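Local coordinates for protein adenosyl-chloride synthase (PDB 2ZBV) that binds adenosine and probably acts on S-adenosyl-L-methionine, as do the SAM hydrolases and SAM-dependent halogenases of its family, at residues 78-83 with 106-111; 61-66 with 84-89. One frame throughout, in Å; residues are numbered along the deposited sequence.

Interaction 1 of 2, residues 78-83 with 106-111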
ATOM      1  N   ILE A  78      12.219 -18.901  14.484  1.00 23.27           N
ATOM      2  CA  ILE A  78      13.653 -18.657  14.603  1.00 22.40           C
ATOM      3  C   ILE A  78      14.129 -17.245  14.289  1.00 23.32           C
ATOM      4  O   ILE A  78      13.378 -16.406  13.788  1.00 21.83           O
ATOM      5  CB  ILE A  78      14.446 -19.603  13.659  1.00 21.63           C
ATOM      6  CG1 ILE A  78      14.060 -19.314  12.203  1.00 19.77           C
ATOM      7  CG2 ILE A  78      14.142 -21.061  13.973  1.00 21.69           C
ATOM      8  CD1 ILE A  78      14.913 -20.049  11.183  1.00 20.36           C
ATOM      9  N   VAL A  79      15.401 -17.002  14.606  1.00 23.10           N
ATOM     10  CA  VAL A  79      16.069 -15.731  14.327  1.00 23.19           C
ATOM     11  C   VAL A  79      17.434 -16.140  13.780  1.00 24.26           C
ATOM     12  O   VAL A  79      18.196 -16.843  14.449  1.00 22.46           O
ATOM     13  CB  VAL A  79      16.285 -14.855  15.588  1.00 24.11           C
ATOM     14  CG1 VAL A  79      17.096 -13.628  15.212  1.00 21.15           C
ATOM     15  CG2 VAL A  79      14.952 -14.420  16.181  1.00 19.44           C
HETATM   16  N   MSE A  80      17.730 -15.712  12.556  1.00 23.04           N
HETATM   17  CA  MSE A  80      18.991 -16.055  11.907  1.00 24.55           C
HETATM   18  C   MSE A  80      19.885 -14.835  11.743  1.00 26.81           C
HETATM   19  O   MSE A  80      19.404 -13.713  11.529  1.00 25.85           O
HETATM   20  CB  MSE A  80      18.717 -16.684  10.530  1.00 24.85           C
HETATM   21  CG  MSE A  80      19.966 -17.064   9.723  1.00 27.62           C
HETATM   22 SE   MSE A  80      19.598 -17.469   7.865  1.00 33.01          SE
HETATM   23  CE  MSE A  80      19.163 -19.322   8.044  1.00 28.30           C
ATOM     24  N   LYS A  81      21.188 -15.056  11.879  1.00 26.52           N
ATOM     25  CA  LYS A  81      22.166 -13.994  11.700  1.00 26.98           C
ATOM     26  C   LYS A  81      23.034 -14.450  10.539  1.00 26.29           C
ATOM     27  O   LYS A  81      23.608 -15.542  10.568  1.00 27.64           O
ATOM     28  CB  LYS A  81      23.029 -13.809  12.946  1.00 29.76           C
ATOM     29  CG  LYS A  81      24.029 -12.665  12.830  1.00 31.02           C
ATOM     30  CD  LYS A  81      25.000 -12.652  14.005  1.00 34.99           C
ATOM     31  CE  LYS A  81      26.103 -11.620  13.807  1.00 35.12           C
ATOM     32  NZ  LYS A  81      27.189 -11.770  14.834  1.00 37.58           N
ATOM     33  N   THR A  82      23.100 -13.629   9.500  1.00 24.29           N
ATOM     34  CA  THR A  82      23.892 -13.962   8.331  1.00 24.14           C
ATOM     35  C   THR A  82      25.274 -13.340   8.459  1.00 23.69           C
ATOM     36  O   THR A  82      25.461 -12.357   9.179  1.00 23.86           O
ATOM     37  CB  THR A  82      23.189 -13.492   7.037  1.00 19.87           C
ATOM     38  OG1 THR A  82      22.699 -12.160   7.208  1.00 23.90           O
ATOM     39  CG2 THR A  82      22.031 -14.410   6.716  1.00 19.16           C
ATOM     40  N   LYS A  83      26.241 -13.911   7.753  1.00 26.06           N
ATOM     41  CA  LYS A  83      27.611 -13.422   7.842  1.00 29.59           C
ATOM     42  C   LYS A  83      27.853 -12.004   7.343  1.00 30.52           C
ATOM     43  O   LYS A  83      28.970 -11.501   7.435  1.00 31.74           O
ATOM     44  CB  LYS A  83      28.548 -14.408   7.155  1.00 30.90           C
ATOM     45  CG  LYS A  83      28.590 -15.743   7.880  1.00 32.51           C
ATOM     46  CD  LYS A  83      29.469 -16.760   7.185  1.00 33.02           C
ATOM     47  CE  LYS A  83      29.564 -18.029   8.016  1.00 35.01           C
ATOM     48  NZ  LYS A  83      30.348 -19.087   7.333  1.00 36.10           N
ATOM     49  N   ALA A 106      25.672 -17.312  10.093  1.00 30.43           N
ATOM     50  CA  ALA A 106      26.582 -17.090  11.205  1.00 30.29           C
ATOM     51  C   ALA A 106      26.047 -17.733  12.484  1.00 31.19           C
ATOM     52  O   ALA A 106      26.801 -18.321  13.260  1.00 31.22           O
ATOM     53  CB  ALA A 106      26.787 -15.592  11.417  1.00 28.39           C
ATOM     54  N   GLU A 107      24.739 -17.637  12.692  1.00 30.41           N
ATOM     55  CA  GLU A 107      24.128 -18.184  13.897  1.00 30.18           C
ATOM     56  C   GLU A 107      22.611 -18.246  13.772  1.00 29.97           C
ATOM     57  O   GLU A 107      22.004 -17.365  13.162  1.00 27.84           O
ATOM     58  CB  GLU A 107      24.497 -17.296  15.082  1.00 31.32           C
ATOM     59  CG  GLU A 107      23.950 -17.719  16.424  1.00 36.56           C
ATOM     60  CD  GLU A 107      24.351 -16.746  17.520  1.00 41.30           C
ATOM     61  OE1 GLU A 107      25.546 -16.386  17.584  1.00 46.23           O
ATOM     62  OE2 GLU A 107      23.481 -16.338  18.317  1.00 42.41           O
ATOM     63  N   ILE A 108      22.014 -19.283  14.359  1.00 28.82           N
ATOM     64  CA  ILE A 108      20.564 -19.460  14.349  1.00 29.78           C
ATOM     65  C   ILE A 108      20.072 -19.717  15.778  1.00 30.46           C
ATOM     66  O   ILE A 108      20.623 -20.556  16.493  1.00 30.01           O
ATOM     67  CB  ILE A 108      20.130 -20.663  13.497  1.00 31.05           C
ATOM     68  CG1 ILE A 108      20.785 -20.614  12.119  1.00 32.39           C
ATOM     69  CG2 ILE A 108      18.615 -20.653  13.340  1.00 29.74           C
ATOM     70  CD1 ILE A 108      20.530 -21.870  11.297  1.00 34.51           C
ATOM     71  N   ARG A 109      19.032 -18.993  16.177  1.00 29.20           N
ATOM     72  CA  ARG A 109      18.445 -19.121  17.509  1.00 28.81           C
ATOM     73  C   ARG A 109      16.968 -19.481  17.401  1.00 29.23           C
ATOM     74  O   ARG A 109      16.281 -19.046  16.473  1.00 25.27           O
ATOM     75  CB  ARG A 109      18.528 -17.789  18.257  1.00 29.57           C
ATOM     76  CG  ARG A 109      19.921 -17.274  18.508  1.00 33.40           C
ATOM     77  CD  ARG A 109      20.474 -17.892  19.758  1.00 33.20           C
ATOM     78  NE  ARG A 109      21.892 -17.613  19.911  1.00 34.05           N
ATOM     79  CZ  ARG A 109      22.619 -18.027  20.940  1.00 32.05           C
ATOM     80  NH1 ARG A 109      22.049 -18.730  21.908  1.00 28.91           N
ATOM     81  NH2 ARG A 109      23.914 -17.759  20.989  1.00 31.08           N
ATOM     82  N   GLU A 110      16.478 -20.281  18.339  1.00 27.61           N
ATOM     83  CA  GLU A 110      15.064 -20.592  18.342  1.00 27.66           C
ATOM     84  C   GLU A 110      14.474 -19.569  19.303  1.00 28.48           C
ATOM     85  O   GLU A 110      15.087 -19.232  20.319  1.00 30.00           O
ATOM     86  CB  GLU A 110      14.796 -22.011  18.842  1.00 30.91           C
ATOM     87  CG  GLU A 110      13.309 -22.274  19.093  1.00 31.14           C
ATOM     88  CD  GLU A 110      12.977 -23.748  19.195  1.00 34.23           C
ATOM     89  OE1 GLU A 110      13.891 -24.547  19.499  1.00 32.69           O
ATOM     90  OE2 GLU A 110      11.795 -24.106  18.981  1.00 32.97           O
ATOM     91  N   ILE A 111      13.308 -19.039  18.965  1.00 24.97           N
ATOM     92  CA  ILE A 111      12.661 -18.061  19.815  1.00 25.07           C
ATOM     93  C   ILE A 111      12.007 -18.818  20.972  1.00 29.11           C
ATOM     94  O   ILE A 111      10.979 -19.469  20.798  1.00 27.97           O
ATOM     95  CB  ILE A 111      11.599 -17.262  19.015  1.00 24.58           C
ATOM     96  CG1 ILE A 111      12.289 -16.507  17.865  1.00 22.06           C
ATOM     97  CG2 ILE A 111      10.861 -16.295  19.931  1.00 21.13           C
ATOM     98  CD1 ILE A 111      11.348 -15.729  16.958  1.00 20.83           C
TER
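A classic beta bulge distorts one end of this antiparallel pairing. Ala106 and Glu107 both face Lys81, so strand 106-110 carries an extra residue there. The Lys81 carbonyl takes both N-H groups within its own plane. Ala106 N lies 2.8 Å from Lys81 O. Glu107 N lies on a lone pair of Lys81 O, at a longer 3.2 Å. The Ala106 methyl CB sits 3.3 Å from Lys81 O and also meets CG of Lys83.

Past the bulge the pairing is regular, with the strands at 167°. Lys81 N bonds to Glu107 O, nearly along the C=O axis. Val79 and Arg109 are a hydrogen-bonded pair: Arg109 N is 2.9 Å from Val79 O, and a second bond runs from Val79 N to Arg109 O. Ile78 with Glu110 and Met80 with Ile108 are non-hydrogen-bonded pairs.

Glu107 and Arg109 lie on one face. Glu107 is extended, with CG anti to its backbone N. Arg109 CG lies beside its backbone N, and the chain bends at chi2 (-85°), which brings the guanidinium to Glu107. Within their own strand, Arg109 NE and Glu107 OE2 form a salt bridge of 2.6 Å. The oxygen lies in the guanidinium plane, but NE meets it from above the carboxylate plane. Arg109 NH1 is held by Gly149 O. Val79 lies on that face too. Its side chain crosses that of Ile111, just past the strand, at about a right angle, with Val79 CG2 3.8 Å from Ile111 CG1. On the other face the selenomethionine Met80 bends at chi3, and its CE comes 4.4 Å from Ile108 CD1.

Strand 105-110 is an outermost strand of its sheet within the chain, and strand 77-82 separates it from 87-91. Helix 127-140 packs on Val79 and Ile111, and helix 97-103 on Met80.

Interaction 2 of 2, residues 61-66 with 84-89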
ATOM      1  N   THR A  61      20.515  -4.485  10.021  1.00 24.16           N
ATOM      2  CA  THR A  61      19.089  -4.364   9.765  1.00 21.82           C
ATOM      3  C   THR A  61      18.441  -5.637  10.286  1.00 20.59           C
ATOM      4  O   THR A  61      19.009  -6.718  10.161  1.00 19.45           O
ATOM      5  CB  THR A  61      18.779  -4.272   8.250  1.00 22.40           C
ATOM      6  OG1 THR A  61      19.393  -3.102   7.693  1.00 24.61           O
ATOM      7  CG2 THR A  61      17.274  -4.213   8.020  1.00 22.26           C
ATOM      8  N   VAL A  62      17.262  -5.495  10.884  1.00 21.59           N
ATOM      9  CA  VAL A  62      16.504  -6.635  11.385  1.00 20.53           C
ATOM     10  C   VAL A  62      15.317  -6.818  10.435  1.00 20.41           C
ATOM     11  O   VAL A  62      14.540  -5.895  10.228  1.00 20.47           O
ATOM     12  CB  VAL A  62      15.955  -6.384  12.809  1.00 21.41           C
ATOM     13  CG1 VAL A  62      15.035  -7.529  13.212  1.00 18.19           C
ATOM     14  CG2 VAL A  62      17.111  -6.268  13.814  1.00 20.29           C
ATOM     15  N   PHE A  63      15.191  -8.005   9.856  1.00 18.77           N
ATOM     16  CA  PHE A  63      14.103  -8.289   8.930  1.00 19.56           C
ATOM     17  C   PHE A  63      12.994  -9.110   9.582  1.00 18.73           C
ATOM     18  O   PHE A  63      13.245 -10.157  10.176  1.00 20.70           O
ATOM     19  CB  PHE A  63      14.640  -9.040   7.708  1.00 17.61           C
ATOM     20  CG  PHE A  63      15.553  -8.214   6.838  1.00 19.44           C
ATOM     21  CD1 PHE A  63      15.037  -7.427   5.811  1.00 18.65           C
ATOM     22  CD2 PHE A  63      16.932  -8.224   7.047  1.00 19.92           C
ATOM     23  CE1 PHE A  63      15.881  -6.657   4.995  1.00 17.17           C
ATOM     24  CE2 PHE A  63      17.790  -7.457   6.237  1.00 20.17           C
ATOM     25  CZ  PHE A  63      17.254  -6.671   5.208  1.00 19.97           C
ATOM     26  N   LEU A  64      11.768  -8.616   9.478  1.00 18.59           N
ATOM     27  CA  LEU A  64      10.604  -9.309  10.029  1.00 16.79           C
ATOM     28  C   LEU A  64       9.940  -9.966   8.826  1.00 16.54           C
ATOM     29  O   LEU A  64       9.304  -9.292   8.026  1.00 14.50           O
ATOM     30  CB  LEU A  64       9.670  -8.299  10.681  1.00 16.96           C
ATOM     31  CG  LEU A  64       8.320  -8.788  11.218  1.00 14.58           C
ATOM     32  CD1 LEU A  64       8.494  -9.960  12.176  1.00 12.34           C
ATOM     33  CD2 LEU A  64       7.659  -7.609  11.917  1.00 14.71           C
ATOM     34  N   VAL A  65      10.116 -11.278   8.694  1.00 15.03           N
ATOM     35  CA  VAL A  65       9.592 -12.004   7.546  1.00 16.77           C
ATOM     36  C   VAL A  65       8.537 -13.015   7.962  1.00 18.25           C
ATOM     37  O   VAL A  65       8.853 -14.043   8.557  1.00 19.22           O
ATOM     38  CB  VAL A  65      10.735 -12.736   6.814  1.00 19.04           C
ATOM     39  CG1 VAL A  65      10.237 -13.303   5.481  1.00 17.62           C
ATOM     40  CG2 VAL A  65      11.904 -11.779   6.608  1.00 15.63           C
ATOM     41  N   VAL A  66       7.286 -12.727   7.627  1.00 15.92           N
ATOM     42  CA  VAL A  66       6.203 -13.609   8.010  1.00 15.90           C
ATOM     43  C   VAL A  66       5.264 -14.071   6.897  1.00 16.35           C
ATOM     44  O   VAL A  66       4.272 -13.411   6.576  1.00 16.93           O
ATOM     45  CB  VAL A  66       5.347 -12.973   9.143  1.00 16.93           C
ATOM     46  CG1 VAL A  66       4.350 -13.994   9.681  1.00 18.07           C
ATOM     47  CG2 VAL A  66       6.249 -12.485  10.274  1.00 16.18           C
ATOM     48  N   ASN A  84      26.810 -11.356   6.829  1.00 29.75           N
ATOM     49  CA  ASN A  84      26.939  -9.981   6.356  1.00 28.33           C
ATOM     50  C   ASN A  84      26.350  -9.059   7.420  1.00 28.03           C
ATOM     51  O   ASN A  84      26.071  -7.887   7.172  1.00 26.28           O
ATOM     52  CB  ASN A  84      26.222  -9.794   5.007  1.00 28.83           C
ATOM     53  CG  ASN A  84      24.725  -9.992   5.108  1.00 28.73           C
ATOM     54  OD1 ASN A  84      24.261 -10.878   5.818  1.00 29.33           O
ATOM     55  ND2 ASN A  84      23.962  -9.173   4.385  1.00 26.23           N
ATOM     56  N   ASP A  85      26.156  -9.620   8.611  1.00 28.36           N
ATOM     57  CA  ASP A  85      25.638  -8.883   9.756  1.00 28.20           C
ATOM     58  C   ASP A  85      24.196  -8.405   9.695  1.00 25.78           C
ATOM     59  O   ASP A  85      23.887  -7.313  10.166  1.00 25.14           O
ATOM     60  CB  ASP A  85      26.544  -7.689  10.058  1.00 34.42           C
ATOM     61  CG  ASP A  85      27.867  -8.106  10.661  1.00 41.68           C
ATOM     62  OD1 ASP A  85      28.788  -7.257  10.719  1.00 45.64           O
ATOM     63  OD2 ASP A  85      27.983  -9.280  11.085  1.00 43.74           O
ATOM     64  N   GLN A  86      23.312  -9.211   9.119  1.00 24.49           N
ATOM     65  CA  GLN A  86      21.899  -8.846   9.077  1.00 23.82           C
ATOM     66  C   GLN A  86      21.108  -9.868   9.889  1.00 23.91           C
ATOM     67  O   GLN A  86      21.526 -11.022  10.028  1.00 24.16           O
ATOM     68  CB  GLN A  86      21.383  -8.792   7.636  1.00 22.23           C
ATOM     69  CG  GLN A  86      21.956  -7.637   6.835  1.00 23.33           C
ATOM     70  CD  GLN A  86      21.300  -7.488   5.479  1.00 21.89           C
ATOM     71  OE1 GLN A  86      21.044  -8.476   4.797  1.00 19.34           O
ATOM     72  NE2 GLN A  86      21.038  -6.246   5.076  1.00 21.07           N
ATOM     73  N   TYR A  87      19.962  -9.448  10.412  1.00 23.38           N
ATOM     74  CA  TYR A  87      19.138 -10.332  11.230  1.00 23.98           C
ATOM     75  C   TYR A  87      17.778 -10.631  10.604  1.00 22.77           C
ATOM     76  O   TYR A  87      17.149  -9.745  10.022  1.00 21.08           O
ATOM     77  CB  TYR A  87      18.958  -9.708  12.612  1.00 24.29           C
ATOM     78  CG  TYR A  87      20.274  -9.486  13.327  1.00 30.47           C
ATOM     79  CD1 TYR A  87      20.900 -10.527  14.016  1.00 32.42           C
ATOM     80  CD2 TYR A  87      20.912  -8.245  13.286  1.00 31.61           C
ATOM     81  CE1 TYR A  87      22.134 -10.339  14.649  1.00 35.53           C
ATOM     82  CE2 TYR A  87      22.148  -8.045  13.913  1.00 35.02           C
ATOM     83  CZ  TYR A  87      22.752  -9.097  14.593  1.00 36.41           C
ATOM     84  OH  TYR A  87      23.974  -8.912  15.206  1.00 37.87           O
ATOM     85  N   PHE A  88      17.337 -11.885  10.736  1.00 22.53           N
ATOM     86  CA  PHE A  88      16.059 -12.332  10.177  1.00 21.12           C
ATOM     87  C   PHE A  88      15.194 -13.062  11.188  1.00 20.96           C
ATOM     88  O   PHE A  88      15.562 -14.128  11.682  1.00 22.39           O
ATOM     89  CB  PHE A  88      16.300 -13.252   8.985  1.00 18.56           C
ATOM     90  CG  PHE A  88      17.111 -12.621   7.895  1.00 21.08           C
ATOM     91  CD1 PHE A  88      16.488 -11.965   6.835  1.00 18.39           C
ATOM     92  CD2 PHE A  88      18.503 -12.629   7.956  1.00 18.71           C
ATOM     93  CE1 PHE A  88      17.243 -11.317   5.849  1.00 21.10           C
ATOM     94  CE2 PHE A  88      19.268 -11.985   6.973  1.00 19.18           C
ATOM     95  CZ  PHE A  88      18.637 -11.329   5.921  1.00 20.89           C
ATOM     96  N   VAL A  89      14.044 -12.469  11.484  1.00 17.69           N
ATOM     97  CA  VAL A  89      13.070 -13.027  12.407  1.00 17.94           C
ATOM     98  C   VAL A  89      12.001 -13.677  11.528  1.00 20.43           C
ATOM     99  O   VAL A  89      11.275 -12.980  10.812  1.00 18.76           O
ATOM    100  CB  VAL A  89      12.440 -11.911  13.250  1.00 17.44           C
ATOM    101  CG1 VAL A  89      11.404 -12.493  14.215  1.00 18.56           C
ATOM    102  CG2 VAL A  89      13.539 -11.163  13.998  1.00 17.65           C
TER
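Phe63, Val89 and Tyr87 carry most of this parallel pairing. The Phe63 ring lies beside the Phe88 ring and points the same way. Both have CG beside the backbone N (chi1 -67° and -58°). The ring planes are only 8° apart but slid so far that they barely overlap. The contact is tight, with Phe63 CD2 3.3 Å from Phe88 CE1. One edge of the Phe63 ring faces Tyr87 O and the amide of Gln86, whose CD is 3.6 Å from Phe63 CE2. Thr61 CG2 lies over one face of the Phe63 ring, toward its rim. An alanine at Phe63 would probably loosen the core here, because the ring's contacts with Phe88, Gln86 and Thr61 would be lost.

Tyr87 uses both its backbone N-H and its carbonyl in the pairing. Its N-H points nearly along the C=O axis of Thr61, and Phe63 N is 2.6 Å from Tyr87 O, above the carbonyl plane. Its CB rests against Val62 CG2. Two residues on, Val89 also bonds through both groups, each bond nearly along the C=O axis: Val89 N is 2.8 Å from Phe63 O, and Val65 N is 3.0 Å from Val89 O. Its CG2 meets Val62 CG1 at 4.0 Å, on the face opposite the phenylalanines.

At the end of strand 62-66, Val66 belongs to the adenosine pocket, and its O makes a weak hydrogen bond to the ligand. Strand 62-66 runs between 2-6 and 87-91. Helix 127-140 packs on Val62, Leu64 and Val89, while helix 43-54 packs on Phe63, Val65 and Phe88.

In the fold
Both interactions belong to the six-stranded sheet of the N-terminal domain. Interaction 2 is buried near the middle of the sheet, and interaction 1 is partly buried at its margin. Strands 77-82 and 87-91 join them: Met80 N is 2.8 Å from Phe88 O, a probable hydrogen bond, and Lys81 CG packs on Tyr87 CE1. Both pairs are joined by backbone hydrogen bonds. Around the inner, parallel one the packing is mainly aromatic and aliphatic, and one of its strands leads into the adenosine pocket. The outer antiparallel pair has a bulge in its backbone, and its outermost strand carries its own Glu-Arg salt bridge. Helix 127-140 packs on side chains of both.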